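Local atomic coordinates of H subunit of photosynthetic reaction center complex (Rhodopseudomonas palustris, PDB entry 6Z5S), a protein that probably caps the cytoplasmic side of the photosynthetic reaction centre, where it is thought to support quinone reduction and the proton uptake coupled to it. Residues D[188-196]-D[234-242]. Residues are numbered along the deposited sequence; the frame is centred on the assembly and turned at random.
Sequences RVLLPVPFA and KICAYYGAG
One face of the Phe195 ring is covered by Tyr239, whose CB sits almost straight above the centre of the phenylalanine ring in a CH-pi contact, 3.8 Å from Phe195 CG. Pro192 CB lies at the edge of the same ring, in its plane. The Tyr239 ring has Leu190 O near its plane at one edge, while Leu191 CD1 and Pro192 CD approach it obliquely. These side chains join strand 188-192, in the PRC-barrel region of the H subunit, to helix 229-245, which packs on the strand and on the 3-10 turn after it. The planes of the Phe195 and Tyr239 rings differ little in tilt, but little of one ring lies over the other.

Strand 188-192 is an outermost strand, within this chain, of the antiparallel sheet. The strand and helix segments run at 66° to each other, their axes 8.3 Å apart at closest approach. The turn, closed by the backbone hydrogen bond from Phe195 N to Pro192 O, brings the phenylalanine back over the helix, where its CZ reaches Gly240 N at 3.8 Å and its CE2 comes beside Cys236 O. Pro192 wedges between three helix residues: its CD rests on Tyr239 CD2 at 3.4 Å, and its CG meets Ile235 CG2 and Cys236 SG.

Farther back along the strand, Leu190 meets Ile235 of the helix, which splits its branches: CG1, beside the backbone N (chi1 -69°), carries CD1 to Leu190 CB, whereas CG2 packs against Leu190 O and Pro192 CD. Tyr177 of the adjacent strand 174-182 touches Leu190, Pro192 and Cys236, and Val218 packs on Tyr239. The contact is buried, and its one polar link across the segments is the hydrogen bond from Tyr239 OH to Leu190 O, 3.1 Å long, the hydroxyl lying 27° out of the plane of the carbonyl.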
loop_
_atom_site.group_PDB
_atom_site.type_symbol
_atom_site.label_atom_id
_atom_site.label_comp_id
_atom_site.label_asym_id
_atom_site.label_seq_id
_atom_site.Cartn_x
_atom_site.Cartn_y
_atom_site.Cartn_z
ATOM N N ARG D 188 2.433 36.877 -28.774
ATOM C CA ARG D 188 2.259 36.278 -27.461
ATOM C C ARG D 188 2.257 34.764 -27.593
ATOM O O ARG D 188 1.501 34.207 -28.393
ATOM C CB ARG D 188 0.963 36.762 -26.815
ATOM C CG ARG D 188 0.918 38.257 -26.623
ATOM C CD ARG D 188 -0.369 38.690 -25.959
ATOM N NE ARG D 188 -0.238 40.013 -25.358
ATOM C CZ ARG D 188 -1.179 40.600 -24.630
ATOM N NH1 ARG D 188 -2.331 39.984 -24.410
ATOM N NH2 ARG D 188 -0.968 41.805 -24.123
ATOM N N VAL D 189 3.107 34.107 -26.814
ATOM C CA VAL D 189 3.215 32.656 -26.827
ATOM C C VAL D 189 3.069 32.134 -25.408
ATOM O O VAL D 189 3.409 32.811 -24.436
ATOM C CB VAL D 189 4.547 32.188 -27.443
ATOM C CG1 VAL D 189 4.587 32.531 -28.912
ATOM C CG2 VAL D 189 5.706 32.822 -26.717
ATOM N N LEU D 190 2.559 30.918 -25.288
ATOM C CA LEU D 190 2.357 30.326 -23.979
ATOM C C LEU D 190 3.612 29.601 -23.522
ATOM O O LEU D 190 4.401 29.107 -24.329
ATOM C CB LEU D 190 1.174 29.364 -23.999
ATOM C CG LEU D 190 -0.191 30.047 -24.025
ATOM C CD1 LEU D 190 -1.289 29.019 -24.068
ATOM C CD2 LEU D 190 -0.350 30.945 -22.821
ATOM N N LEU D 191 3.796 29.554 -22.211
ATOM C CA LEU D 191 4.918 28.852 -21.596
ATOM C C LEU D 191 4.380 28.018 -20.447
ATOM O O LEU D 191 3.855 28.590 -19.470
ATOM C CB LEU D 191 5.967 29.844 -21.108
ATOM C CG LEU D 191 6.950 29.361 -20.053
ATOM C CD1 LEU D 191 7.784 28.227 -20.587
ATOM C CD2 LEU D 191 7.822 30.506 -19.616
ATOM N N PRO D 192 4.456 26.693 -20.518
ATOM C CA PRO D 192 3.943 25.872 -19.422
ATOM C C PRO D 192 4.713 26.141 -18.142
ATOM O O PRO D 192 5.939 26.247 -18.144
ATOM C CB PRO D 192 4.155 24.440 -19.919
ATOM C CG PRO D 192 4.301 24.561 -21.386
ATOM C CD PRO D 192 4.966 25.872 -21.622
ATOM N N VAL D 193 3.971 26.265 -17.041
ATOM C CA VAL D 193 4.599 26.554 -15.752
ATOM C C VAL D 193 5.647 25.517 -15.370
ATOM O O VAL D 193 6.739 25.911 -14.931
ATOM C CB VAL D 193 3.519 26.729 -14.667
ATOM C CG1 VAL D 193 4.155 26.812 -13.298
ATOM C CG2 VAL D 193 2.695 27.966 -14.942
ATOM N N PRO D 194 5.407 24.207 -15.503
ATOM C CA PRO D 194 6.451 23.244 -15.122
ATOM C C PRO D 194 7.737 23.386 -15.909
ATOM O O PRO D 194 8.778 22.901 -15.457
ATOM C CB PRO D 194 5.786 21.888 -15.383
ATOM C CG PRO D 194 4.348 22.158 -15.274
ATOM C CD PRO D 194 4.156 23.514 -15.858
ATOM N N PHE D 195 7.705 24.032 -17.066
ATOM C CA PHE D 195 8.902 24.247 -17.861
ATOM C C PHE D 195 9.595 25.553 -17.522
ATOM O O PHE D 195 10.525 25.948 -18.230
ATOM C CB PHE D 195 8.560 24.217 -19.348
ATOM C CG PHE D 195 8.452 22.839 -19.916
ATOM C CD1 PHE D 195 9.582 22.081 -20.140
ATOM C CD2 PHE D 195 7.221 22.303 -20.231
ATOM C CE1 PHE D 195 9.489 20.822 -20.664
ATOM C CE2 PHE D 195 7.123 21.039 -20.757
ATOM C CZ PHE D 195 8.259 20.299 -20.974
ATOM N N ALA D 196 9.168 26.233 -16.468
ATOM C CA ALA D 196 9.738 27.517 -16.101
ATOM C C ALA D 196 10.082 27.522 -14.622
ATOM O O ALA D 196 9.406 26.892 -13.807
ATOM C CB ALA D 196 8.782 28.668 -16.413
ATOM N N LYS D 234 0.842 20.880 -28.416
ATOM C CA LYS D 234 1.864 21.452 -29.285
ATOM C C LYS D 234 2.844 22.312 -28.500
ATOM O O LYS D 234 4.054 22.256 -28.739
ATOM C CB LYS D 234 1.217 22.255 -30.405
ATOM C CG LYS D 234 0.841 21.400 -31.579
ATOM C CD LYS D 234 0.208 22.208 -32.673
ATOM C CE LYS D 234 -0.340 21.310 -33.755
ATOM N NZ LYS D 234 -1.122 22.086 -34.750
ATOM N N ILE D 235 2.352 23.078 -27.528
ATOM C CA ILE D 235 3.227 23.949 -26.753
ATOM C C ILE D 235 4.113 23.128 -25.823
ATOM O O ILE D 235 5.341 23.298 -25.797
ATOM C CB ILE D 235 2.396 24.984 -25.980
ATOM C CG1 ILE D 235 1.763 25.971 -26.953
ATOM C CG2 ILE D 235 3.254 25.719 -24.982
ATOM C CD1 ILE D 235 0.544 26.654 -26.411
ATOM N N CYS D 236 3.508 22.227 -25.045
ATOM C CA CYS D 236 4.322 21.393 -24.169
ATOM C C CYS D 236 5.308 20.545 -24.959
ATOM O O CYS D 236 6.404 20.262 -24.475
ATOM C CB CYS D 236 3.442 20.510 -23.289
ATOM S SG CYS D 236 2.089 21.368 -22.474
ATOM N N ALA D 237 4.964 20.169 -26.189
ATOM C CA ALA D 237 5.866 19.374 -27.006
ATOM C C ALA D 237 6.998 20.216 -27.565
ATOM O O ALA D 237 8.137 19.748 -27.646
ATOM C CB ALA D 237 5.086 18.713 -28.136
ATOM N N TYR D 238 6.706 21.453 -27.963
ATOM C CA TYR D 238 7.772 22.348 -28.383
ATOM C C TYR D 238 8.771 22.552 -27.261
ATOM O O TYR D 238 9.979 22.622 -27.500
ATOM C CB TYR D 238 7.195 23.687 -28.829
ATOM C CG TYR D 238 8.235 24.630 -29.367
ATOM C CD1 TYR D 238 8.570 24.624 -30.707
ATOM C CD2 TYR D 238 8.887 25.520 -28.535
ATOM C CE1 TYR D 238 9.519 25.477 -31.201
ATOM C CE2 TYR D 238 9.841 26.372 -29.021
ATOM C CZ TYR D 238 10.151 26.348 -30.354
ATOM O OH TYR D 238 11.105 27.204 -30.845
ATOM N N TYR D 239 8.287 22.643 -26.028
ATOM C CA TYR D 239 9.223 22.816 -24.926
ATOM C C TYR D 239 9.931 21.521 -24.555
ATOM O O TYR D 239 11.095 21.555 -24.150
ATOM C CB TYR D 239 8.508 23.399 -23.716
ATOM C CG TYR D 239 8.252 24.869 -23.872
ATOM C CD1 TYR D 239 9.238 25.794 -23.593
ATOM C CD2 TYR D 239 7.033 25.331 -24.326
ATOM C CE1 TYR D 239 9.005 27.140 -23.745
ATOM C CE2 TYR D 239 6.793 26.667 -24.477
ATOM C CZ TYR D 239 7.781 27.566 -24.187
ATOM O OH TYR D 239 7.528 28.902 -24.346
ATOM N N GLY D 240 9.263 20.377 -24.689
ATOM C CA GLY D 240 9.923 19.113 -24.434
ATOM C C GLY D 240 10.970 18.751 -25.460
ATOM O O GLY D 240 11.900 18.009 -25.141
ATOM N N ALA D 241 10.830 19.243 -26.690
ATOM C CA ALA D 241 11.838 18.970 -27.706
ATOM C C ALA D 241 13.203 19.486 -27.287
ATOM O O ALA D 241 14.224 18.867 -27.596
ATOM C CB ALA D 241 11.427 19.590 -29.037
ATOM N N GLY D 242 13.240 20.610 -26.574
ATOM C CA GLY D 242 14.502 21.171 -26.144
ATOM C C GLY D 242 15.263 20.305 -25.169
ATOM O O GLY D 242 16.479 20.458 -25.043
#